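Long-range contacts in trehalose-6-phosphate phosphatase (Candida albicans, PDB 5DXF), which belongs to glycosyltransferase family 20 and has the two-lobed architecture of the GT-B clan, each lobe built around a Rossmann-like sheet: residues 332-337 against 365-370; 358-363 against 484-489. One frame throughout, in Å; residues are numbered along the deposited sequence.

Contact 1: 332-337 against 365-370; sequences KLIVGR and ETVVLI
Residues 332-337 and 367-370 lie side by side as the two parallel strands of a beta-alpha-beta crossover in a Rossmann-like lobe, joined along the chain by helix 346-359. Lys332 is in register with Val367 and Val335 with Ile370, and five backbone hydrogen bonds stitch the pair, each with its N-H pointing almost straight at the oxygen. As parallel strands require, Ile334 straddles its partner: its N binds Val368 O at 2.9 Å, while its O accepts from Ile370 N. Leu369, opposite it, turns its own polar backbone groups toward Pro405 and Leu407.

Ile334 carries much of the packing. Its CB sits 4.0 Å from Val368 O, against the backbone. The torsion chi1 of -43° sets CG1 beside the backbone N and brings it to 4.0 Å from Val367 CG1. The chain then runs on extended (chi2 -173°), so Ile334 CD1 reaches Val367 CG1 at 3.8 Å, and the two side chains cross obliquely. Branched aliphatic residues suit this face, where Val367 and Leu369 also meet Leu350, Phe353 and Phe356 of helix 346-359. Lys332 begins on the same face at the exposed end of the strand, and its chain, bent at chi2, leads the amine away from Val367.

The other face is apolar as well. Leu333 and Val368 stand side by side, Leu333 CD1 touching Val368 CB at 3.8 Å, and Leu333 CG meets Ile370 CD1 at 4.0 Å. Val424 and Leu421 of helix 415-424 cover Leu333 and Val335, so aliphatic side chains suit this face too. Gly336, which adds only backbone, carries the ladder onward to Val372, and its N-H reaches Ile370 O at 3.1 Å.

Contact 2: 358-363 against 484-489; sequences DMYPEW and TINDAL
Asn486 OD1 is gripped by one hydrogen bond across the contact, from the indole NE1 of Trp363 at 3.1 Å. The bond is bent, with 136° at the hydrogen: the donor lies in the plane of the amide carbonyl, but the oxygen is tilted somewhat out of the indole plane. The indole and amide planes stand nearly perpendicular, and the oxygen lies at the edge of the Trp363 ring.

The same amide lies flat on Tyr360. Its plane is only 3° from that of the phenol ring, with Asn486 CG stacked 3.4 Å from Tyr360 CE1. Asn486 CB adds a CH-pi contact over the same face, 3.8 Å from the centroid of the Tyr360 ring. With CG anti to the backbone N (chi1 -180°), the asparagine side chain extends from its helix across the phenol. Asparagine suits this place because it is short, flat and polar: its amide can stack on one aromatic ring while its oxygen accepts from another.

One helical turn further on, Leu489 covers a face of Trp363. Its CD1 sits 3.6 Å from the centroid of the six-membered ring, almost directly above it in a CH-pi contact, and Leu489 CB lies 3.6 Å from Trp363 CZ2. A broad indole thus offers its N-H edge to the amide and its face to an aliphatic branch. The turn that follows helix 346-359 presents both rings, and Trp363 N bonds back to Tyr360 O within it. Phe356 of that helix meets Trp363, Asn486 and Leu489, extending the apolar part inward. The arrangement is helix-to-loop packing on the outer layer of a Rossmann-like lobe, joining the end of a crossover helix to helix 478-489, which itself lies against strand 455-458.

In the fold
Both contacts involve one beta-alpha-beta unit. Contact 1 pairs its two strands in the buried sheet, whereas contact 2 ties the end of its connecting helix, and the turn beyond, to helix 478-489, from outside the unit, near the surface. Their chemistry differs accordingly. In the sheet, repeated backbone hydrogen bonds are flanked by aliphatic side chains; outside it, the work falls to side chains, with aromatic faces and one hydrogen bond from an indole N-H to a side-chain amide oxygen. The contacts meet where Lys332 CG packs 3.5 Å from Trp363 CZ3. Phe356 also links them, touching Val367 of the sheet and the outer helix.

Contact 1: 332-337 against 365-370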
ATOM      1  N   LYS A 332       4.301  26.339 -11.280  1.00 53.72           N
ATOM      2  CA  LYS A 332       3.899  25.612 -10.079  1.00 53.46           C
ATOM      3  C   LYS A 332       3.726  24.128 -10.391  1.00 51.57           C
ATOM      4  O   LYS A 332       3.073  23.765 -11.371  1.00 51.79           O
ATOM      5  CB  LYS A 332       2.601  26.190  -9.509  1.00 56.84           C
ATOM      6  CG  LYS A 332       2.671  27.664  -9.123  1.00 63.56           C
ATOM      7  CD  LYS A 332       3.540  27.890  -7.890  1.00 56.62           C
ATOM      8  CE  LYS A 332       3.505  29.347  -7.437  1.00 63.13           C
ATOM      9  NZ  LYS A 332       4.366  29.595  -6.242  1.00 79.26           N
ATOM     10  N   LEU A 333       4.301  23.274  -9.550  1.00 51.74           N
ATOM     11  CA  LEU A 333       4.352  21.841  -9.836  1.00 42.23           C
ATOM     12  C   LEU A 333       3.462  20.996  -8.927  1.00 53.16           C
ATOM     13  O   LEU A 333       3.605  21.015  -7.703  1.00 51.88           O
ATOM     14  CB  LEU A 333       5.796  21.343  -9.739  1.00 47.46           C
ATOM     15  CG  LEU A 333       6.579  21.188 -11.048  1.00 57.87           C
ATOM     16  CD1 LEU A 333       6.108  22.177 -12.109  1.00 50.41           C
ATOM     17  CD2 LEU A 333       8.076  21.322 -10.800  1.00 56.30           C
ATOM     18  N   ILE A 334       2.547  20.250  -9.542  1.00 44.91           N
ATOM     19  CA  ILE A 334       1.758  19.253  -8.830  1.00 38.93           C
ATOM     20  C   ILE A 334       2.341  17.880  -9.145  1.00 41.15           C
ATOM     21  O   ILE A 334       2.439  17.497 -10.313  1.00 44.55           O
ATOM     22  CB  ILE A 334       0.266  19.303  -9.226  1.00 43.12           C
ATOM     23  CG1 ILE A 334      -0.218  20.752  -9.298  1.00 44.82           C
ATOM     24  CG2 ILE A 334      -0.578  18.499  -8.247  1.00 46.92           C
ATOM     25  CD1 ILE A 334      -1.710  20.892  -9.526  1.00 36.85           C
ATOM     26  N   VAL A 335       2.740  17.149  -8.106  1.00 35.01           N
ATOM     27  CA  VAL A 335       3.410  15.864  -8.289  1.00 34.30           C
ATOM     28  C   VAL A 335       2.713  14.736  -7.537  1.00 45.16           C
ATOM     29  O   VAL A 335       2.431  14.853  -6.341  1.00 51.77           O
ATOM     30  CB  VAL A 335       4.880  15.934  -7.829  1.00 42.90           C
ATOM     31  CG1 VAL A 335       5.553  14.573  -7.976  1.00 28.92           C
ATOM     32  CG2 VAL A 335       5.628  16.990  -8.620  1.00 40.01           C
ATOM     33  N   GLY A 336       2.440  13.645  -8.247  1.00 49.77           N
ATOM     34  CA  GLY A 336       1.838  12.471  -7.645  1.00 42.36           C
ATOM     35  C   GLY A 336       2.355  11.188  -8.268  1.00 39.86           C
ATOM     36  O   GLY A 336       2.782  11.177  -9.425  1.00 43.21           O
ATOM     37  N   ARG A 337       2.337  10.108  -7.491  1.00 37.74           N
ATOM     38  CA  ARG A 337       2.666   8.784  -8.008  1.00 45.01           C
ATOM     39  C   ARG A 337       1.622   7.768  -7.570  1.00 53.94           C
ATOM     40  O   ARG A 337       1.473   7.491  -6.378  1.00 46.92           O
ATOM     41  CB  ARG A 337       4.051   8.325  -7.549  1.00 46.23           C
ATOM     42  CG  ARG A 337       4.467   6.998  -8.180  1.00 44.24           C
ATOM     43  CD  ARG A 337       5.868   6.555  -7.777  1.00 57.33           C
ATOM     44  NE  ARG A 337       5.938   6.106  -6.388  1.00 69.43           N
ATOM     45  CZ  ARG A 337       6.995   5.504  -5.849  1.00 74.34           C
ATOM     46  NH1 ARG A 337       8.075   5.271  -6.583  1.00 61.21           N
ATOM     47  NH2 ARG A 337       6.972   5.130  -4.578  1.00 67.90           N
ATOM     48  N   GLU A 365      -0.975  28.291 -18.225  1.00 77.26           N
ATOM     49  CA  GLU A 365       0.431  28.516 -18.589  1.00 65.76           C
ATOM     50  C   GLU A 365       1.416  28.329 -17.429  1.00 63.93           C
ATOM     51  O   GLU A 365       2.618  28.204 -17.656  1.00 65.82           O
ATOM     52  CB  GLU A 365       0.634  29.916 -19.183  1.00 65.34           C
ATOM     53  CG  GLU A 365      -0.078  30.169 -20.496  1.00 78.24           C
ATOM     54  CD  GLU A 365       0.161  31.575 -21.011  1.00 87.22           C
ATOM     55  OE1 GLU A 365      -0.182  32.538 -20.294  1.00 92.96           O
ATOM     56  OE2 GLU A 365       0.701  31.718 -22.128  1.00 90.33           O
ATOM     57  N   THR A 366       0.919  28.304 -16.196  1.00 63.12           N
ATOM     58  CA  THR A 366       1.809  28.311 -15.037  1.00 68.11           C
ATOM     59  C   THR A 366       1.738  27.060 -14.160  1.00 57.40           C
ATOM     60  O   THR A 366       2.589  26.868 -13.293  1.00 51.33           O
ATOM     61  CB  THR A 366       1.533  29.535 -14.141  1.00 66.44           C
ATOM     62  OG1 THR A 366       0.121  29.678 -13.945  1.00 70.67           O
ATOM     63  CG2 THR A 366       2.077  30.799 -14.786  1.00 66.02           C
ATOM     64  N   VAL A 367       0.738  26.213 -14.372  1.00 54.07           N
ATOM     65  CA  VAL A 367       0.616  25.006 -13.558  1.00 51.70           C
ATOM     66  C   VAL A 367       0.893  23.745 -14.362  1.00 50.07           C
ATOM     67  O   VAL A 367       0.276  23.506 -15.400  1.00 51.97           O
ATOM     68  CB  VAL A 367      -0.778  24.885 -12.922  1.00 58.23           C
ATOM     69  CG1 VAL A 367      -0.831  23.681 -11.996  1.00 49.66           C
ATOM     70  CG2 VAL A 367      -1.110  26.143 -12.157  1.00 59.14           C
ATOM     71  N   VAL A 368       1.826  22.938 -13.870  1.00 46.09           N
ATOM     72  CA  VAL A 368       2.159  21.674 -14.511  1.00 48.79           C
ATOM     73  C   VAL A 368       1.874  20.501 -13.579  1.00 42.54           C
ATOM     74  O   VAL A 368       2.366  20.460 -12.451  1.00 45.66           O
ATOM     75  CB  VAL A 368       3.634  21.630 -14.945  1.00 50.47           C
ATOM     76  CG1 VAL A 368       3.991  20.245 -15.467  1.00 42.40           C
ATOM     77  CG2 VAL A 368       3.906  22.693 -16.001  1.00 48.06           C
ATOM     78  N   LEU A 369       1.068  19.557 -14.055  1.00 48.87           N
ATOM     79  CA  LEU A 369       0.762  18.349 -13.296  1.00 39.90           C
ATOM     80  C   LEU A 369       1.670  17.209 -13.745  1.00 41.95           C
ATOM     81  O   LEU A 369       1.629  16.796 -14.904  1.00 38.66           O
ATOM     82  CB  LEU A 369      -0.713  17.961 -13.463  1.00 49.73           C
ATOM     83  CG  LEU A 369      -1.269  16.782 -12.653  1.00 40.21           C
ATOM     84  CD1 LEU A 369      -2.725  17.020 -12.285  1.00 46.21           C
ATOM     85  CD2 LEU A 369      -1.139  15.478 -13.423  1.00 43.93           C
ATOM     86  N   ILE A 370       2.492  16.705 -12.829  1.00 41.89           N
ATOM     87  CA  ILE A 370       3.366  15.576 -13.129  1.00 39.15           C
ATOM     88  C   ILE A 370       2.837  14.304 -12.480  1.00 40.10           C
ATOM     89  O   ILE A 370       2.774  14.201 -11.253  1.00 47.24           O
ATOM     90  CB  ILE A 370       4.812  15.831 -12.656  1.00 48.91           C
ATOM     91  CG1 ILE A 370       5.414  17.009 -13.424  1.00 50.56           C
ATOM     92  CG2 ILE A 370       5.663  14.580 -12.841  1.00 41.47           C
ATOM     93  CD1 ILE A 370       6.682  17.552 -12.815  1.00 62.62           C
TER

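Contact 2: 358-363 against 484-489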
ATOM      1  N   ASP A 358     -10.045  25.200 -16.156  1.00 64.49           N
ATOM      2  CA  ASP A 358     -11.236  25.820 -16.696  1.00 63.76           C
ATOM      3  C   ASP A 358     -11.666  27.061 -15.952  1.00 65.70           C
ATOM      4  O   ASP A 358     -12.027  28.058 -16.552  1.00 71.80           O
ATOM      5  CB  ASP A 358     -12.375  24.817 -16.645  1.00 20.00           C
ATOM      6  CG  ASP A 358     -12.649  24.190 -17.974  1.00 20.00           C
ATOM      7  OD1 ASP A 358     -13.307  24.836 -18.800  1.00 20.00           O
ATOM      8  OD2 ASP A 358     -12.217  23.051 -18.197  1.00 20.00           O
ATOM      9  N   MET A 359     -11.621  26.985 -14.633  1.00 62.58           N
ATOM     10  CA  MET A 359     -12.128  28.027 -13.746  1.00 62.73           C
ATOM     11  C   MET A 359     -11.163  29.193 -13.554  1.00 70.66           C
ATOM     12  O   MET A 359     -11.592  30.336 -13.396  1.00 72.27           O
ATOM     13  CB  MET A 359     -12.471  27.428 -12.381  1.00 71.82           C
ATOM     14  CG  MET A 359     -13.651  26.474 -12.398  1.00 67.62           C
ATOM     15  SD  MET A 359     -13.917  25.687 -10.798  1.00 69.37           S
ATOM     16  CE  MET A 359     -14.058  27.117  -9.729  1.00 63.03           C
ATOM     17  N   TYR A 360      -9.866  28.906 -13.562  1.00 67.70           N
ATOM     18  CA  TYR A 360      -8.870  29.927 -13.250  1.00 70.35           C
ATOM     19  C   TYR A 360      -7.901  30.176 -14.401  1.00 71.38           C
ATOM     20  O   TYR A 360      -6.937  29.432 -14.581  1.00 70.83           O
ATOM     21  CB  TYR A 360      -8.095  29.532 -11.990  1.00 65.17           C
ATOM     22  CG  TYR A 360      -8.988  29.216 -10.813  1.00 70.74           C
ATOM     23  CD1 TYR A 360      -9.491  30.228 -10.007  1.00 66.24           C
ATOM     24  CD2 TYR A 360      -9.336  27.905 -10.513  1.00 69.85           C
ATOM     25  CE1 TYR A 360     -10.312  29.944  -8.932  1.00 70.89           C
ATOM     26  CE2 TYR A 360     -10.155  27.610  -9.440  1.00 69.02           C
ATOM     27  CZ  TYR A 360     -10.640  28.633  -8.654  1.00 71.76           C
ATOM     28  OH  TYR A 360     -11.455  28.345  -7.584  1.00 68.09           O
ATOM     29  N   PRO A 361      -8.159  31.236 -15.183  1.00 70.11           N
ATOM     30  CA  PRO A 361      -7.277  31.675 -16.270  1.00 68.75           C
ATOM     31  C   PRO A 361      -5.917  32.129 -15.751  1.00 69.18           C
ATOM     32  O   PRO A 361      -4.935  32.132 -16.492  1.00 69.27           O
ATOM     33  CB  PRO A 361      -8.037  32.852 -16.894  1.00 69.68           C
ATOM     34  CG  PRO A 361      -9.451  32.676 -16.459  1.00 69.91           C
ATOM     35  CD  PRO A 361      -9.378  32.057 -15.102  1.00 69.98           C
ATOM     36  N   GLU A 362      -5.878  32.515 -14.480  1.00 73.57           N
ATOM     37  CA  GLU A 362      -4.658  32.975 -13.830  1.00 77.45           C
ATOM     38  C   GLU A 362      -3.598  31.882 -13.745  1.00 77.93           C
ATOM     39  O   GLU A 362      -2.399  32.163 -13.785  1.00 73.22           O
ATOM     40  CB  GLU A 362      -4.984  33.488 -12.427  1.00 74.22           C
ATOM     41  CG  GLU A 362      -5.973  32.600 -11.689  1.00 75.46           C
ATOM     42  CD  GLU A 362      -6.216  33.041 -10.262  1.00 82.16           C
ATOM     43  OE1 GLU A 362      -5.314  33.667  -9.669  1.00 85.27           O
ATOM     44  OE2 GLU A 362      -7.314  32.762  -9.735  1.00 82.46           O
ATOM     45  N   TRP A 363      -4.045  30.637 -13.629  1.00 77.18           N
ATOM     46  CA  TRP A 363      -3.136  29.516 -13.426  1.00 75.34           C
ATOM     47  C   TRP A 363      -2.816  28.769 -14.718  1.00 68.78           C
ATOM     48  O   TRP A 363      -1.987  27.861 -14.725  1.00 60.81           O
ATOM     49  CB  TRP A 363      -3.717  28.552 -12.393  1.00 67.33           C
ATOM     50  CG  TRP A 363      -3.732  29.115 -11.007  1.00 73.84           C
ATOM     51  CD1 TRP A 363      -4.814  29.589 -10.326  1.00 75.39           C
ATOM     52  CD2 TRP A 363      -2.605  29.276 -10.136  1.00 80.62           C
ATOM     53  NE1 TRP A 363      -4.433  30.029  -9.081  1.00 77.85           N
ATOM     54  CE2 TRP A 363      -3.083  29.848  -8.940  1.00 78.31           C
ATOM     55  CE3 TRP A 363      -1.242  28.992 -10.248  1.00 75.06           C
ATOM     56  CZ2 TRP A 363      -2.245  30.138  -7.866  1.00 78.10           C
ATOM     57  CZ3 TRP A 363      -0.413  29.279  -9.182  1.00 72.44           C
ATOM     58  CH2 TRP A 363      -0.916  29.848  -8.006  1.00 77.59           C
ATOM     59  N   THR A 484     -10.310  23.692  -4.247  1.00 58.09           N
ATOM     60  CA  THR A 484      -9.335  23.332  -3.225  1.00 58.64           C
ATOM     61  C   THR A 484      -7.907  23.545  -3.710  1.00 63.93           C
ATOM     62  O   THR A 484      -7.063  24.030  -2.963  1.00 68.48           O
ATOM     63  CB  THR A 484      -9.496  21.868  -2.782  1.00 51.13           C
ATOM     64  OG1 THR A 484     -10.861  21.618  -2.426  1.00 58.45           O
ATOM     65  CG2 THR A 484      -8.605  21.574  -1.589  1.00 52.63           C
ATOM     66  N   ILE A 485      -7.641  23.172  -4.957  1.00 59.90           N
ATOM     67  CA  ILE A 485      -6.322  23.365  -5.550  1.00 58.37           C
ATOM     68  C   ILE A 485      -5.977  24.852  -5.604  1.00 60.09           C
ATOM     69  O   ILE A 485      -4.873  25.259  -5.222  1.00 59.28           O
ATOM     70  CB  ILE A 485      -6.248  22.748  -6.964  1.00 60.05           C
ATOM     71  CG1 ILE A 485      -6.223  21.219  -6.878  1.00 51.30           C
ATOM     72  CG2 ILE A 485      -5.023  23.245  -7.707  1.00 58.05           C
ATOM     73  CD1 ILE A 485      -6.484  20.533  -8.201  1.00 44.10           C
ATOM     74  N   ASN A 486      -6.931  25.661  -6.062  1.00 63.52           N
ATOM     75  CA  ASN A 486      -6.737  27.109  -6.062  1.00 64.20           C
ATOM     76  C   ASN A 486      -6.451  27.643  -4.657  1.00 64.07           C
ATOM     77  O   ASN A 486      -5.555  28.470  -4.472  1.00 61.64           O
ATOM     78  CB  ASN A 486      -7.954  27.822  -6.655  1.00 67.40           C
ATOM     79  CG  ASN A 486      -7.792  29.334  -6.674  1.00 70.17           C
ATOM     80  OD1 ASN A 486      -7.066  29.881  -7.504  1.00 74.85           O
ATOM     81  ND2 ASN A 486      -8.470  30.014  -5.755  1.00 78.43           N
ATOM     82  N   ASP A 487      -7.208  27.163  -3.674  1.00 68.20           N
ATOM     83  CA  ASP A 487      -7.031  27.586  -2.286  1.00 66.58           C
ATOM     84  C   ASP A 487      -5.656  27.219  -1.736  1.00 65.86           C
ATOM     85  O   ASP A 487      -5.028  28.013  -1.035  1.00 65.59           O
ATOM     86  CB  ASP A 487      -8.110  26.971  -1.396  1.00 64.11           C
ATOM     87  CG  ASP A 487      -9.448  27.663  -1.537  1.00 62.95           C
ATOM     88  OD1 ASP A 487      -9.595  28.512  -2.441  1.00 68.63           O
ATOM     89  OD2 ASP A 487     -10.361  27.349  -0.743  1.00 82.66           O
ATOM     90  N   ALA A 488      -5.199  26.012  -2.052  1.00 64.17           N
ATOM     91  CA  ALA A 488      -3.932  25.504  -1.544  1.00 65.17           C
ATOM     92  C   ALA A 488      -2.752  26.214  -2.191  1.00 65.05           C
ATOM     93  O   ALA A 488      -1.736  26.460  -1.540  1.00 69.08           O
ATOM     94  CB  ALA A 488      -3.834  24.007  -1.769  1.00 59.03           C
ATOM     95  N   LEU A 489      -2.888  26.543  -3.471  1.00 63.31           N
ATOM     96  CA  LEU A 489      -1.835  27.272  -4.166  1.00 64.45           C
ATOM     97  C   LEU A 489      -1.703  28.701  -3.643  1.00 73.51           C
ATOM     98  O   LEU A 489      -0.629  29.299  -3.713  1.00 67.43           O
ATOM     99  CB  LEU A 489      -2.092  27.291  -5.673  1.00 72.28           C
ATOM    100  CG  LEU A 489      -1.913  25.965  -6.411  1.00 66.69           C
ATOM    101  CD1 LEU A 489      -2.018  26.179  -7.911  1.00 63.61           C
ATOM    102  CD2 LEU A 489      -0.583  25.324  -6.046  1.00 59.38           C
TER